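Long-range contacts in 4-hydroxybutyrate coenzyme A transferase (Shewanella oneidensis, PDB 2OAS), which probably transfers coenzyme A between acyl-CoA thioesters and carboxylic acids such as 4-hydroxybutyrate: residues K145-P155 / R167-L178; V329-R337 / V373-H381. All blocks are in the same frame, centred on the assembly; numbering follows the deposited sequence.

Contact 1: K145-P155 / R167-L178; sequences KIIAHINPQMP and RFAAVYEQSASL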
loop_
_atom_site.group_PDB
_atom_site.type_symbol
_atom_site.label_atom_id
_atom_site.label_comp_id
_atom_site.label_asym_id
_atom_site.label_seq_id
_atom_site.Cartn_x
_atom_site.Cartn_y
_atom_site.Cartn_z
ATOM N N LYS A 145 15.927 -26.394 13.146
ATOM C CA LYS A 145 16.040 -27.737 12.587
ATOM C C LYS A 145 14.921 -27.949 11.569
ATOM O O LYS A 145 13.901 -27.268 11.626
ATOM C CB LYS A 145 15.952 -28.799 13.681
ATOM C CG LYS A 145 14.638 -28.837 14.448
ATOM C CD LYS A 145 14.635 -30.038 15.392
ATOM C CE LYS A 145 13.377 -30.104 16.234
ATOM N NZ LYS A 145 13.309 -29.000 17.221
ATOM N N ILE A 146 15.107 -28.877 10.634
ATOM C CA ILE A 146 14.074 -29.133 9.634
ATOM C C ILE A 146 13.615 -30.591 9.629
ATOM O O ILE A 146 14.429 -31.503 9.691
ATOM C CB ILE A 146 14.563 -28.759 8.214
ATOM C CG1 ILE A 146 14.843 -27.256 8.139
ATOM C CG2 ILE A 146 13.516 -29.125 7.181
ATOM C CD1 ILE A 146 15.592 -26.845 6.895
ATOM N N ILE A 147 12.301 -30.794 9.583
ATOM C CA ILE A 147 11.712 -32.128 9.548
ATOM C C ILE A 147 10.985 -32.222 8.204
ATOM O O ILE A 147 9.973 -31.571 7.986
ATOM C CB ILE A 147 10.745 -32.323 10.720
ATOM C CG1 ILE A 147 11.551 -32.346 12.024
ATOM C CG2 ILE A 147 9.945 -33.622 10.554
ATOM C CD1 ILE A 147 10.691 -32.388 13.269
ATOM N N ALA A 148 11.529 -33.027 7.306
ATOM C CA ALA A 148 10.997 -33.171 5.969
ATOM C C ALA A 148 10.279 -34.474 5.688
ATOM O O ALA A 148 10.652 -35.541 6.169
ATOM C CB ALA A 148 12.130 -33.003 4.941
ATOM N N HIS A 149 9.253 -34.375 4.871
ATOM C CA HIS A 149 8.511 -35.540 4.509
ATOM C C HIS A 149 8.795 -35.754 3.037
ATOM O O HIS A 149 8.455 -34.917 2.208
ATOM C CB HIS A 149 7.024 -35.303 4.783
ATOM C CG HIS A 149 6.124 -36.126 3.932
ATOM N ND1 HIS A 149 6.319 -37.475 3.740
ATOM C CD2 HIS A 149 5.052 -35.784 3.178
ATOM C CE1 HIS A 149 5.409 -37.931 2.895
ATOM N NE2 HIS A 149 4.628 -36.925 2.540
ATOM N N ILE A 150 9.460 -36.854 2.719
ATOM C CA ILE A 150 9.786 -37.153 1.336
ATOM C C ILE A 150 8.627 -37.846 0.641
ATOM O O ILE A 150 8.242 -38.967 0.995
ATOM C CB ILE A 150 11.027 -38.032 1.239
ATOM C CG1 ILE A 150 12.212 -37.300 1.875
ATOM C CG2 ILE A 150 11.282 -38.389 -0.228
ATOM C CD1 ILE A 150 13.495 -38.090 1.887
ATOM N N ASN A 151 8.082 -37.174 -0.365
ATOM C CA ASN A 151 6.944 -37.697 -1.101
ATOM C C ASN A 151 7.209 -37.784 -2.576
ATOM O O ASN A 151 7.358 -36.766 -3.236
ATOM C CB ASN A 151 5.732 -36.801 -0.866
ATOM C CG ASN A 151 4.505 -37.283 -1.596
ATOM O OD1 ASN A 151 4.507 -38.354 -2.212
ATOM N ND2 ASN A 151 3.439 -36.497 -1.521
ATOM N N PRO A 152 7.283 -39.005 -3.112
ATOM C CA PRO A 152 7.527 -39.247 -4.533
ATOM C C PRO A 152 6.488 -38.567 -5.426
ATOM O O PRO A 152 6.687 -38.448 -6.632
ATOM C CB PRO A 152 7.453 -40.759 -4.645
ATOM C CG PRO A 152 8.014 -41.212 -3.351
ATOM C CD PRO A 152 7.353 -40.269 -2.358
ATOM N N GLN A 153 5.380 -38.131 -4.833
ATOM C CA GLN A 153 4.320 -37.479 -5.586
ATOM C C GLN A 153 4.616 -35.990 -5.728
ATOM O O GLN A 153 4.100 -35.331 -6.626
ATOM C CB GLN A 153 2.971 -37.684 -4.890
ATOM C CG GLN A 153 2.617 -39.142 -4.660
ATOM C CD GLN A 153 2.636 -39.960 -5.951
ATOM O OE1 GLN A 153 3.053 -41.133 -5.955
ATOM N NE2 GLN A 153 2.180 -39.344 -7.062
HETATM N N MSE A 154 5.453 -35.451 -4.853
HETATM C CA MSE A 154 5.770 -34.038 -4.949
HETATM C C MSE A 154 6.579 -33.790 -6.214
HETATM O O MSE A 154 7.653 -34.368 -6.405
HETATM C CB MSE A 154 6.568 -33.573 -3.727
HETATM C CG MSE A 154 6.776 -32.063 -3.652
HETATM SE SE MSE A 154 5.116 -31.044 -3.618
HETATM C CE MSE A 154 4.847 -30.818 -1.716
ATOM N N PRO A 155 6.056 -32.948 -7.117
ATOM C CA PRO A 155 6.792 -32.662 -8.346
ATOM C C PRO A 155 8.079 -31.872 -8.063
ATOM O O PRO A 155 8.142 -31.088 -7.114
ATOM C CB PRO A 155 5.767 -31.889 -9.185
ATOM C CG PRO A 155 4.851 -31.273 -8.171
ATOM C CD PRO A 155 4.711 -32.341 -7.137
ATOM N N ARG A 167 20.418 -30.782 5.139
ATOM C CA ARG A 167 19.928 -29.644 5.908
ATOM C C ARG A 167 18.737 -30.097 6.755
ATOM O O ARG A 167 18.108 -29.293 7.442
ATOM C CB ARG A 167 19.485 -28.516 4.968
ATOM C CG ARG A 167 20.635 -27.797 4.265
ATOM C CD ARG A 167 20.752 -26.369 4.761
ATOM N NE ARG A 167 19.603 -25.576 4.332
ATOM C CZ ARG A 167 19.227 -24.415 4.863
ATOM N NH1 ARG A 167 19.908 -23.879 5.871
ATOM N NH2 ARG A 167 18.163 -23.785 4.377
ATOM N N PHE A 168 18.445 -31.393 6.704
ATOM C CA PHE A 168 17.313 -31.977 7.432
ATOM C C PHE A 168 17.764 -32.718 8.693
ATOM O O PHE A 168 18.761 -33.441 8.678
ATOM C CB PHE A 168 16.555 -32.963 6.511
ATOM C CG PHE A 168 16.048 -32.353 5.218
ATOM C CD1 PHE A 168 15.538 -33.165 4.214
ATOM C CD2 PHE A 168 16.053 -30.979 5.015
ATOM C CE1 PHE A 168 15.041 -32.629 3.028
ATOM C CE2 PHE A 168 15.553 -30.427 3.827
ATOM C CZ PHE A 168 15.047 -31.262 2.831
ATOM N N ALA A 169 17.029 -32.554 9.783
ATOM C CA ALA A 169 17.384 -33.240 11.032
ATOM C C ALA A 169 16.765 -34.622 11.027
ATOM O O ALA A 169 17.306 -35.573 11.596
ATOM C CB ALA A 169 16.873 -32.459 12.228
ATOM N N ALA A 170 15.620 -34.721 10.368
ATOM C CA ALA A 170 14.885 -35.966 10.294
ATOM C C ALA A 170 14.212 -36.044 8.949
ATOM O O ALA A 170 13.942 -35.016 8.316
ATOM C CB ALA A 170 13.855 -36.021 11.394
ATOM N N VAL A 171 13.919 -37.274 8.532
ATOM C CA VAL A 171 13.282 -37.534 7.249
ATOM C C VAL A 171 12.404 -38.791 7.274
ATOM O O VAL A 171 12.835 -39.845 7.732
ATOM C CB VAL A 171 14.379 -37.672 6.158
ATOM C CG1 VAL A 171 13.894 -38.511 5.032
ATOM C CG2 VAL A 171 14.767 -36.301 5.638
ATOM N N TYR A 172 11.170 -38.662 6.799
ATOM C CA TYR A 172 10.244 -39.790 6.721
ATOM C C TYR A 172 9.725 -39.852 5.291
ATOM O O TYR A 172 9.247 -38.856 4.746
ATOM C CB TYR A 172 9.063 -39.631 7.683
ATOM C CG TYR A 172 7.971 -40.658 7.447
ATOM C CD1 TYR A 172 8.224 -42.031 7.608
ATOM C CD2 TYR A 172 6.704 -40.269 7.006
ATOM C CE1 TYR A 172 7.243 -42.990 7.330
ATOM C CE2 TYR A 172 5.716 -41.220 6.726
ATOM C CZ TYR A 172 5.995 -42.573 6.886
ATOM O OH TYR A 172 5.031 -43.496 6.567
ATOM N N GLU A 173 9.801 -41.029 4.687
ATOM C CA GLU A 173 9.376 -41.163 3.307
ATOM C C GLU A 173 8.163 -42.041 3.038
ATOM O O GLU A 173 8.111 -43.189 3.466
ATOM C CB GLU A 173 10.540 -41.676 2.473
ATOM C CG GLU A 173 10.205 -41.893 1.012
ATOM C CD GLU A 173 11.362 -42.512 0.245
ATOM O OE1 GLU A 173 11.706 -43.682 0.544
ATOM O OE2 GLU A 173 11.922 -41.833 -0.640
ATOM N N GLN A 174 7.192 -41.484 2.320
ATOM C CA GLN A 174 6.009 -42.230 1.935
ATOM C C GLN A 174 5.245 -41.452 0.862
ATOM O O GLN A 174 5.208 -40.228 0.885
ATOM C CB GLN A 174 5.119 -42.530 3.148
ATOM C CG GLN A 174 3.968 -41.583 3.358
ATOM C CD GLN A 174 2.795 -42.244 4.063
ATOM O OE1 GLN A 174 2.911 -42.706 5.200
ATOM N NE2 GLN A 174 1.661 -42.288 3.388
ATOM N N SER A 175 4.689 -42.163 -0.115
ATOM C CA SER A 175 3.922 -41.525 -1.172
ATOM C C SER A 175 2.556 -41.182 -0.617
ATOM O O SER A 175 1.875 -42.031 -0.031
ATOM C CB SER A 175 3.744 -42.462 -2.373
ATOM O OG SER A 175 4.953 -42.652 -3.079
ATOM N N ALA A 176 2.152 -39.931 -0.790
ATOM C CA ALA A 176 0.858 -39.484 -0.311
ATOM C C ALA A 176 0.221 -38.644 -1.396
ATOM O O ALA A 176 0.891 -38.204 -2.330
ATOM C CB ALA A 176 1.024 -38.671 0.953
ATOM N N SER A 177 -1.080 -38.417 -1.262
ATOM C CA SER A 177 -1.818 -37.629 -2.239
ATOM C C SER A 177 -1.682 -36.139 -1.970
ATOM O O SER A 177 -1.640 -35.707 -0.819
ATOM C CB SER A 177 -3.298 -38.001 -2.194
ATOM O OG SER A 177 -3.848 -37.708 -0.925
ATOM N N LEU A 178 -1.610 -35.358 -3.040
ATOM C CA LEU A 178 -1.533 -33.907 -2.910
ATOM C C LEU A 178 -2.945 -33.395 -3.091
ATOM O O LEU A 178 -3.683 -33.881 -3.953
ATOM C CB LEU A 178 -0.643 -33.299 -3.990
ATOM C CG LEU A 178 0.853 -33.563 -3.888
ATOM C CD1 LEU A 178 1.552 -32.948 -5.087
ATOM C CD2 LEU A 178 1.398 -32.986 -2.594
HETATM O O HOH W 1 17.827 -29.471 10.265
#

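Contact 2: V329-R337 / V373-H381; sequences VGGQMDFIR and VVTTRAHVH. With COA (coenzyme A), chain C.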
loop_
_atom_site.group_PDB
_atom_site.type_symbol
_atom_site.label_atom_id
_atom_site.label_comp_id
_atom_site.label_asym_id
_atom_site.label_seq_id
_atom_site.Cartn_x
_atom_site.Cartn_y
_atom_site.Cartn_z
ATOM N N VAL A 329 -4.125 -10.772 4.202
ATOM C CA VAL A 329 -3.672 -9.707 3.311
ATOM C C VAL A 329 -3.145 -10.280 2.004
ATOM O O VAL A 329 -3.470 -9.794 0.920
ATOM C CB VAL A 329 -2.554 -8.884 3.974
ATOM C CG1 VAL A 329 -1.930 -7.942 2.959
ATOM C CG2 VAL A 329 -3.121 -8.103 5.155
ATOM N N GLY A 330 -2.323 -11.316 2.119
ATOM C CA GLY A 330 -1.760 -11.946 0.939
ATOM C C GLY A 330 -0.881 -11.033 0.105
ATOM O O GLY A 330 0.110 -10.490 0.591
ATOM N N GLY A 331 -1.231 -10.861 -1.160
ATOM C CA GLY A 331 -0.418 -10.014 -2.003
ATOM C C GLY A 331 -1.180 -9.353 -3.126
ATOM O O GLY A 331 -0.605 -9.055 -4.161
ATOM N N GLN A 332 -2.467 -9.116 -2.931
ATOM C CA GLN A 332 -3.256 -8.481 -3.976
ATOM C C GLN A 332 -2.887 -7.003 -4.086
ATOM O O GLN A 332 -2.946 -6.419 -5.165
ATOM C CB GLN A 332 -4.752 -8.594 -3.673
ATOM C CG GLN A 332 -5.191 -7.736 -2.505
ATOM C CD GLN A 332 -6.695 -7.551 -2.424
ATOM O OE1 GLN A 332 -7.188 -6.766 -1.613
ATOM N NE2 GLN A 332 -7.429 -8.275 -3.256
HETATM N N MSE A 333 -2.505 -6.403 -2.967
HETATM C CA MSE A 333 -2.167 -4.990 -2.969
HETATM C C MSE A 333 -0.892 -4.725 -3.757
HETATM O O MSE A 333 -0.841 -3.847 -4.612
HETATM C CB MSE A 333 -2.006 -4.498 -1.540
HETATM C CG MSE A 333 -1.981 -2.997 -1.437
HETATM SE SE MSE A 333 -1.308 -2.435 0.275
HETATM C CE MSE A 333 0.566 -2.567 -0.131
ATOM N N ASP A 334 0.148 -5.492 -3.450
ATOM C CA ASP A 334 1.426 -5.359 -4.138
ATOM C C ASP A 334 1.235 -5.520 -5.645
ATOM O O ASP A 334 1.844 -4.795 -6.430
ATOM C CB ASP A 334 2.403 -6.403 -3.614
ATOM C CG ASP A 334 2.994 -6.032 -2.265
ATOM O OD1 ASP A 334 3.647 -6.897 -1.654
ATOM O OD2 ASP A 334 2.821 -4.882 -1.813
ATOM N N PHE A 335 0.386 -6.467 -6.045
ATOM C CA PHE A 335 0.118 -6.708 -7.463
ATOM C C PHE A 335 -0.695 -5.595 -8.107
ATOM O O PHE A 335 -0.540 -5.300 -9.297
ATOM C CB PHE A 335 -0.611 -8.040 -7.655
ATOM C CG PHE A 335 0.307 -9.211 -7.753
ATOM C CD1 PHE A 335 1.149 -9.355 -8.853
ATOM C CD2 PHE A 335 0.359 -10.153 -6.747
ATOM C CE1 PHE A 335 2.038 -10.425 -8.940
ATOM C CE2 PHE A 335 1.244 -11.222 -6.823
ATOM C CZ PHE A 335 2.085 -11.357 -7.926
ATOM N N ILE A 336 -1.569 -4.985 -7.316
ATOM C CA ILE A 336 -2.406 -3.895 -7.797
ATOM C C ILE A 336 -1.585 -2.624 -7.964
ATOM O O ILE A 336 -1.837 -1.833 -8.885
ATOM C CB ILE A 336 -3.596 -3.675 -6.834
ATOM C CG1 ILE A 336 -4.560 -4.858 -6.981
ATOM C CG2 ILE A 336 -4.309 -2.367 -7.126
ATOM C CD1 ILE A 336 -5.790 -4.767 -6.103
ATOM N N ARG A 337 -0.599 -2.433 -7.090
ATOM C CA ARG A 337 0.264 -1.263 -7.177
ATOM C C ARG A 337 1.254 -1.450 -8.329
ATOM O O ARG A 337 1.410 -0.564 -9.166
ATOM C CB ARG A 337 1.045 -1.044 -5.872
ATOM C CG ARG A 337 1.871 0.271 -5.853
ATOM C CD ARG A 337 0.978 1.491 -6.060
ATOM N NE ARG A 337 1.643 2.786 -5.907
ATOM C CZ ARG A 337 2.243 3.218 -4.795
ATOM N NH1 ARG A 337 2.282 2.450 -3.715
ATOM N NH2 ARG A 337 2.781 4.436 -4.758
ATOM N N VAL A 373 -9.089 -3.383 5.943
ATOM C CA VAL A 373 -8.836 -2.821 4.624
ATOM C C VAL A 373 -7.537 -3.430 4.088
ATOM O O VAL A 373 -6.492 -3.293 4.715
ATOM C CB VAL A 373 -8.672 -1.295 4.691
ATOM C CG1 VAL A 373 -8.122 -0.776 3.366
ATOM C CG2 VAL A 373 -9.989 -0.650 5.024
ATOM N N VAL A 374 -7.603 -4.110 2.953
ATOM C CA VAL A 374 -6.399 -4.708 2.365
ATOM C C VAL A 374 -5.849 -3.788 1.274
ATOM O O VAL A 374 -4.648 -3.543 1.202
ATOM C CB VAL A 374 -6.702 -6.101 1.760
ATOM C CG1 VAL A 374 -5.446 -6.687 1.108
ATOM C CG2 VAL A 374 -7.199 -7.030 2.857
ATOM N N THR A 375 -6.747 -3.273 0.441
ATOM C CA THR A 375 -6.392 -2.367 -0.639
ATOM C C THR A 375 -7.157 -1.063 -0.406
ATOM O O THR A 375 -8.367 -1.065 -0.209
ATOM C CB THR A 375 -6.781 -2.977 -1.991
ATOM O OG1 THR A 375 -6.073 -4.201 -2.168
ATOM C CG2 THR A 375 -6.453 -2.039 -3.124
ATOM N N THR A 376 -6.433 0.047 -0.440
ATOM C CA THR A 376 -7.004 1.353 -0.173
ATOM C C THR A 376 -7.590 2.062 -1.383
ATOM O O THR A 376 -7.402 1.634 -2.519
ATOM C CB THR A 376 -5.937 2.255 0.452
ATOM O OG1 THR A 376 -4.886 2.472 -0.496
ATOM C CG2 THR A 376 -5.334 1.584 1.677
ATOM N N ARG A 377 -8.314 3.149 -1.119
ATOM C CA ARG A 377 -8.916 3.978 -2.163
ATOM C C ARG A 377 -7.919 4.287 -3.267
ATOM O O ARG A 377 -8.159 4.007 -4.437
ATOM C CB ARG A 377 -9.330 5.333 -1.615
ATOM C CG ARG A 377 -10.427 5.351 -0.646
ATOM C CD ARG A 377 -10.503 6.724 -0.010
ATOM N NE ARG A 377 -11.746 6.859 0.734
ATOM C CZ ARG A 377 -11.956 7.740 1.701
ATOM N NH1 ARG A 377 -11.002 8.589 2.064
ATOM N NH2 ARG A 377 -13.127 7.760 2.312
ATOM N N ALA A 378 -6.810 4.900 -2.871
ATOM C CA ALA A 378 -5.764 5.324 -3.806
ATOM C C ALA A 378 -5.226 4.220 -4.699
ATOM O O ALA A 378 -4.730 4.488 -5.789
ATOM C CB ALA A 378 -4.617 5.980 -3.025
ATOM N N HIS A 379 -5.328 2.982 -4.222
ATOM C CA HIS A 379 -4.845 1.811 -4.967
ATOM C C HIS A 379 -5.746 1.385 -6.114
ATOM O O HIS A 379 -5.287 1.133 -7.212
ATOM C CB HIS A 379 -4.706 0.605 -4.039
ATOM C CG HIS A 379 -3.391 0.523 -3.338
ATOM N ND1 HIS A 379 -3.262 0.678 -1.975
ATOM C CD2 HIS A 379 -2.139 0.330 -3.817
ATOM C CE1 HIS A 379 -1.985 0.590 -1.645
ATOM N NE2 HIS A 379 -1.283 0.380 -2.745
ATOM N N VAL A 380 -7.031 1.297 -5.836
ATOM C CA VAL A 380 -7.983 0.820 -6.813
ATOM C C VAL A 380 -7.956 1.426 -8.216
ATOM O O VAL A 380 -7.760 2.624 -8.410
ATOM C CB VAL A 380 -9.418 0.918 -6.234
ATOM C CG1 VAL A 380 -10.423 0.307 -7.198
ATOM C CG2 VAL A 380 -9.470 0.210 -4.894
ATOM N N HIS A 381 -8.142 0.558 -9.198
ATOM C CA HIS A 381 -8.179 0.982 -10.577
ATOM C C HIS A 381 -9.546 0.563 -11.097
ATOM O O HIS A 381 -10.414 1.398 -11.285
ATOM C CB HIS A 381 -7.054 0.308 -11.386
ATOM C CG HIS A 381 -7.012 0.715 -12.828
ATOM N ND1 HIS A 381 -6.057 0.248 -13.706
ATOM C CD2 HIS A 381 -7.814 1.540 -13.549
ATOM C CE1 HIS A 381 -6.270 0.770 -14.903
ATOM N NE2 HIS A 381 -7.331 1.556 -14.833
HETATM N N1A COA C . -20.606 -9.911 3.772
HETATM C C2A COA C . -21.139 -11.099 4.434
HETATM N N3A COA C . -20.681 -12.375 3.849
HETATM C C4A COA C . -19.782 -12.432 2.682
HETATM C C5A COA C . -19.251 -11.252 2.046
HETATM C C6A COA C . -19.704 -9.959 2.608
HETATM N N6A COA C . -19.253 -8.739 2.047
HETATM N N7A COA C . -18.433 -11.603 0.984
HETATM C C8A COA C . -18.444 -13.009 0.985
HETATM N N9A COA C . -19.254 -13.540 2.015
HETATM C C1B COA C . -19.524 -14.929 2.328
HETATM C C2B COA C . -20.092 -15.872 1.223
HETATM O O2B COA C . -21.412 -16.223 1.439
HETATM C C3B COA C . -19.152 -17.075 1.146
HETATM O O3B COA C . -19.896 -18.320 1.336
HETATM P P3B COA C . -19.226 -19.754 1.312
HETATM O O7A COA C . -18.471 -20.064 0.082
HETATM O O8A COA C . -18.288 -19.874 2.470
HETATM O O9A COA C . -20.274 -20.746 1.511
HETATM C C4B COA C . -18.083 -16.857 2.148
HETATM O O4B COA C . -18.315 -15.611 2.827
HETATM C C5B COA C . -16.802 -17.009 1.223
HETATM O O5B COA C . -16.752 -15.981 0.219
HETATM P P1A COA C . -16.115 -16.101 -1.309
HETATM O O1A COA C . -16.688 -17.152 -2.105
HETATM O O2A COA C . -16.265 -14.809 -2.081
HETATM O O3A COA C . -14.590 -16.367 -0.995
HETATM P P2A COA C . -13.498 -16.538 -2.089
HETATM O O4A COA C . -12.882 -17.855 -1.953
HETATM O O5A COA C . -14.056 -16.429 -3.425
HETATM O O6A COA C . -12.493 -15.467 -2.105
HETATM C CBP COA C . -11.203 -13.513 -1.151
HETATM C CCP COA C . -12.478 -14.042 -2.029
HETATM C CDP COA C . -11.776 -14.087 0.192
HETATM C CEP COA C . -11.173 -11.924 -1.080
HETATM C CAP COA C . -9.745 -14.254 -1.552
HETATM O OAP COA C . -9.566 -13.751 -2.912
HETATM C C9P COA C . -8.549 -13.787 -0.715
HETATM O O9P COA C . -8.120 -14.546 0.141
HETATM N N8P COA C . -8.002 -12.510 -1.000
HETATM C C7P COA C . -6.883 -11.769 -0.435
HETATM C C6P COA C . -5.738 -11.324 -1.418
HETATM C C5P COA C . -4.695 -12.330 -1.683
HETATM O O5P COA C . -3.505 -11.999 -1.730
HETATM N N4P COA C . -5.177 -13.675 -1.860
HETATM C C3P COA C . -4.483 -14.930 -2.112
HETATM C C2P COA C . -3.438 -14.934 -3.291
HETATM S S1P COA C . -1.800 -15.537 -2.791
HETATM O O HOH W 2 1.569 -0.447 -2.498
#

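Contact 1: K145-P155 / R167-L178
Main-chain hydrogen bonds tie Ile146, Ala148 and Ile150 to the segment 167-178. Ile146 takes part through its O alone: Ala169 N gives it a 2.8 Å bond to Ile146 O, and Ala170 N adds a weak one. Ala148 bonds through its N to Ala170 O and through its O to Tyr172 N; Ile150 repeats the pattern with Tyr172 O and Gln174 N. At the start, a water bridges Ile146 N and Arg167 O.

Ala148 and Ile150 thus each bond to the two residues flanking their counterpart, as in parallel pairing, while Ile147 and His149 bond instead to strand 113-118 on the other flank. Strands 145-150 and 170-173 are neighbours in the parallel sheet of the N-terminal half, with helix 32-41 over the face that carries Ile147, His149 and Tyr172.

Among apolar contacts, Ala148 CB sits over one face of the Phe168 ring, 3.7 Å from its centroid, a CH-pi contact, while Ile146 CG2 lies 3.8 Å from Phe168 CD2. Farther on, Leu178 CD1 touches Pro155 CD of the proline ring.

Side-chain polar bonds take over beyond the strands. With CG anti to the backbone N (chi1 -180°), the Asn151 amide reaches the main chain of Ala176, donating from ND2 to Ala176 O (3.2 Å). Ala176 N comes to Asn151 OD1 from above one face of the amide (3.2 Å), and Gln153 N reaches Asn151 OD1 at 2.8 Å from the opposite face, an Asx turn. These three bonds, and one from ND2 to Gln117 of strand 113-118, fix the amide's rotation. His149 ND1 makes a weak bond to Tyr172 O at the ring edge, whereas NE2 is buried without a polar partner.

Contact 2: V329-R337 / V373-H381
Gln332 and Thr375 share the one direct hydrogen bond between the segments, Thr375 OG1 donating to Gln332 OE1 over 2.9 Å from above the amide plane. In the same close-packed part, Val374 CG1 lies 3.2 Å from Gln332 OE1, Ile336 CD1 meets Thr375 OG1 end to end, and Met333 CG covers one face of the His379 ring, 3.7 Å from its centroid. Gln332 CG stands between its backbone N and carbonyl carbon (chi1 70°), and from there the extended chain reaches across Val374 to Thr375, with NE2 bonded to Ser306 O.

Val374 and Thr375 form a classic beta bulge opposite Val316, at the edge of a small mixed sheet. Facing it is the start of helix 332-341, where Gly331, the N-cap residue, donates its N to O5P of coenzyme A at 2.6 Å. Gln332 CB also touches C6P of coenzyme A. With an alanine here, Thr375 OG1 would probably lose its acceptor and Ser306 O its donor, and a gap would be likely to open beside Val374.

At Arg337 the contact becomes looser and partly water-mediated. Arg337 CD stays 4.0 Å from His379 CD2. A water in both planes joins Arg337 NH1 to His379 NE2, and the guanidinium forms salt bridges with Asp334 and Glu99 of the second subunit.

How the contacts relate
Contact 1 closes before contact 2 opens along the chain, and the two lie on opposite sides of its centre, about 36 Å apart between centres and about 20 Å between nearest atoms. They share no strand, helix or sheet. Contact 1 joins two neighbouring strands of the parallel sheet in the N-terminal family region, away from the coenzyme A pocket. Contact 2, in the C-terminal family region, sets helix 332-341 against the edge strand 373-375 of a separate mixed sheet. There it adjoins both bound coenzyme A and the second subunit, so coenzyme A binding and dimer contacts converge on contact 2, whereas no other protein chain of the assembly touches contact 1.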